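Mannose-specific lectin CEA chain 1 (Colocasia esculenta, PDB 5D5G) binds mannose as a secreted bulb-type lectin, agglutinates rabbit erythrocytes and is toxic to cotton aphids and other hemipteran insects. Local coordinates at residues A[32-35]-A[40-43]. Numbering follows the deposited sequence.
Sequences NLVL and WQSN
Val34 and Gln41 face each other as a non-hydrogen-bonded antiparallel pair in the hairpin of strands 33-36 and 40-41, the latter outermost in its sheet within this chain. Ser42 N reaches Leu33 O at 2.6 Å, in the carbonyl plane, whereas the bond from Leu35 N to Trp40 O is long at 3.2 Å and marks the looser end. Beyond Gln41 the second strand turns off, and a side chain takes over the backbone's role: Ser42 OG accepts from Leu33 N at 2.8 Å, its chi1 of 75° bringing OG nearly into line with the N-H (160°). Serine suits this buried place, being small enough to pack on Ile63 while its hydroxyl also bonds Thr44.

With CG of Leu33 anti to the backbone N, CD2 meets the apolar rim of the Trp40 indole in the ring plane, 3.5 Å from CZ3; branched and apolar, Leu33 also packs against Leu25 and Met27. Trp72 meets the same indole with its ring steeply inclined.

Gln41 runs extended past CG to lay its amide almost coplanar with that of Asn32 (16°). Amides, each donor and acceptor, suit such pairing, but Asn32 ND2 lies only 2.4 Å from Gln41 OE1, so the exact geometry is doubtful.

Trp40 binds mannose, and Asn32 and Gln41 probably contribute to the same site, as in related lectins; the two Leu33-Ser42 bonds probably help to position these residues.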
ATOM      1  N   ASN A  32     -10.001 -10.537  19.097  1.00 24.85           N
ATOM      2  CA  ASN A  32      -9.867  -9.097  19.077  1.00 19.82           C
ATOM      3  C   ASN A  32      -8.759  -8.764  18.116  1.00 19.41           C
ATOM      4  O   ASN A  32      -7.693  -9.371  18.162  1.00 28.57           O
ATOM      5  CB  ASN A  32      -9.523  -8.554  20.459  1.00 19.51           C
ATOM      6  CG  ASN A  32      -9.642  -7.045  20.532  1.00 20.49           C
ATOM      7  OD1 ASN A  32      -9.626  -6.364  19.506  1.00 27.40           O
ATOM      8  ND2 ASN A  32      -9.757  -6.511  21.746  1.00 19.10           N
ATOM      9  N   LEU A  33      -9.007  -7.807  17.235  1.00 22.95           N
ATOM     10  CA  LEU A  33      -7.931  -7.270  16.420  1.00 20.89           C
ATOM     11  C   LEU A  33      -7.311  -6.113  17.156  1.00 16.65           C
ATOM     12  O   LEU A  33      -7.976  -5.106  17.430  1.00 12.52           O
ATOM     13  CB  LEU A  33      -8.432  -6.762  15.079  1.00 18.60           C
ATOM     14  CG  LEU A  33      -7.299  -6.105  14.289  1.00 14.32           C
ATOM     15  CD1 LEU A  33      -6.579  -7.122  13.406  1.00 12.18           C
ATOM     16  CD2 LEU A  33      -7.839  -4.953  13.461  1.00 13.59           C
ATOM     17  N   VAL A  34      -6.031  -6.259  17.472  1.00 18.68           N
ATOM     18  CA  VAL A  34      -5.326  -5.227  18.205  1.00 14.21           C
ATOM     19  C   VAL A  34      -4.076  -4.752  17.457  1.00 14.39           C
ATOM     20  O   VAL A  34      -3.273  -5.550  16.949  1.00 17.05           O
ATOM     21  CB  VAL A  34      -4.949  -5.696  19.623  1.00 11.56           C
ATOM     22  CG1 VAL A  34      -4.625  -4.507  20.499  0.80  9.99           C
ATOM     23  CG2 VAL A  34      -6.086  -6.498  20.239  0.20 15.16           C
ATOM     24  N   LEU A  35      -3.930  -3.437  17.391  1.00 15.61           N
ATOM     25  CA  LEU A  35      -2.770  -2.823  16.770  1.00 14.46           C
ATOM     26  C   LEU A  35      -1.880  -2.341  17.910  1.00 17.05           C
ATOM     27  O   LEU A  35      -2.167  -1.322  18.526  1.00 18.58           O
ATOM     28  CB  LEU A  35      -3.241  -1.659  15.892  1.00 14.87           C
ATOM     29  CG  LEU A  35      -2.253  -0.768  15.145  1.00 17.95           C
ATOM     30  CD1 LEU A  35      -1.740  -1.444  13.887  1.00  7.75           C
ATOM     31  CD2 LEU A  35      -2.930   0.551  14.800  1.00  2.85           C
ATOM     32  N   TRP A  40      -5.471   1.435  19.698  1.00 20.20           N
ATOM     33  CA  TRP A  40      -6.694   1.029  19.039  1.00 19.92           C
ATOM     34  C   TRP A  40      -6.830  -0.477  18.861  1.00 23.70           C
ATOM     35  O   TRP A  40      -5.842  -1.188  18.628  1.00 14.23           O
ATOM     36  CB  TRP A  40      -6.749   1.700  17.670  1.00 22.96           C
ATOM     37  CG  TRP A  40      -7.979   1.409  16.878  1.00 18.14           C
ATOM     38  CD1 TRP A  40      -9.084   2.204  16.758  1.00 17.49           C
ATOM     39  CD2 TRP A  40      -8.219   0.258  16.063  1.00 10.25           C
ATOM     40  NE1 TRP A  40      -9.999   1.611  15.925  1.00 17.73           N
ATOM     41  CE2 TRP A  40      -9.496   0.412  15.492  1.00 18.11           C
ATOM     42  CE3 TRP A  40      -7.484  -0.892  15.771  1.00 15.27           C
ATOM     43  CZ2 TRP A  40     -10.052  -0.541  14.643  1.00 20.09           C
ATOM     44  CZ3 TRP A  40      -8.033  -1.838  14.935  1.00 13.44           C
ATOM     45  CH2 TRP A  40      -9.306  -1.657  14.379  1.00 15.75           C
ATOM     46  N   GLN A  41      -8.077  -0.942  18.925  1.00 22.40           N
ATOM     47  CA  GLN A  41      -8.404  -2.348  18.738  1.00 16.17           C
ATOM     48  C   GLN A  41      -9.839  -2.480  18.256  1.00 12.44           C
ATOM     49  O   GLN A  41     -10.677  -1.639  18.545  1.00  7.71           O
ATOM     50  CB  GLN A  41      -8.265  -3.092  20.059  1.00 21.96           C
ATOM     51  CG  GLN A  41      -9.179  -2.517  21.128  1.00 20.08           C
ATOM     52  CD  GLN A  41      -9.002  -3.170  22.474  1.00 23.49           C
ATOM     53  OE1 GLN A  41      -9.077  -4.393  22.603  1.00 10.92           O
ATOM     54  NE2 GLN A  41      -8.765  -2.354  23.492  1.00 13.89           N
ATOM     55  N   SER A  42     -10.122  -3.562  17.545  1.00 12.27           N
ATOM     56  CA  SER A  42     -11.484  -3.875  17.126  1.00 15.60           C
ATOM     57  C   SER A  42     -12.429  -4.070  18.305  1.00 21.87           C
ATOM     58  O   SER A  42     -13.649  -4.069  18.136  1.00 20.00           O
ATOM     59  CB  SER A  42     -11.490  -5.141  16.274  1.00 18.76           C
ATOM     60  OG  SER A  42     -11.309  -6.288  17.081  1.00 17.60           O
ATOM     61  N   ASN A  43     -11.858  -4.244  19.493  1.00 19.79           N
ATOM     62  CA  ASN A  43     -12.620  -4.520  20.716  1.00 26.79           C
ATOM     63  C   ASN A  43     -13.617  -5.673  20.572  1.00 20.92           C
ATOM     64  O   ASN A  43     -14.741  -5.620  21.072  1.00 22.91           O
ATOM     65  CB  ASN A  43     -13.298  -3.254  21.249  1.00 20.26           C
ATOM     66  CG  ASN A  43     -13.766  -3.404  22.685  1.00 22.02           C
ATOM     67  OD1 ASN A  43     -13.141  -4.101  23.490  1.00 24.90           O
ATOM     68  ND2 ASN A  43     -14.876  -2.757  23.010  1.00 17.80           N
TER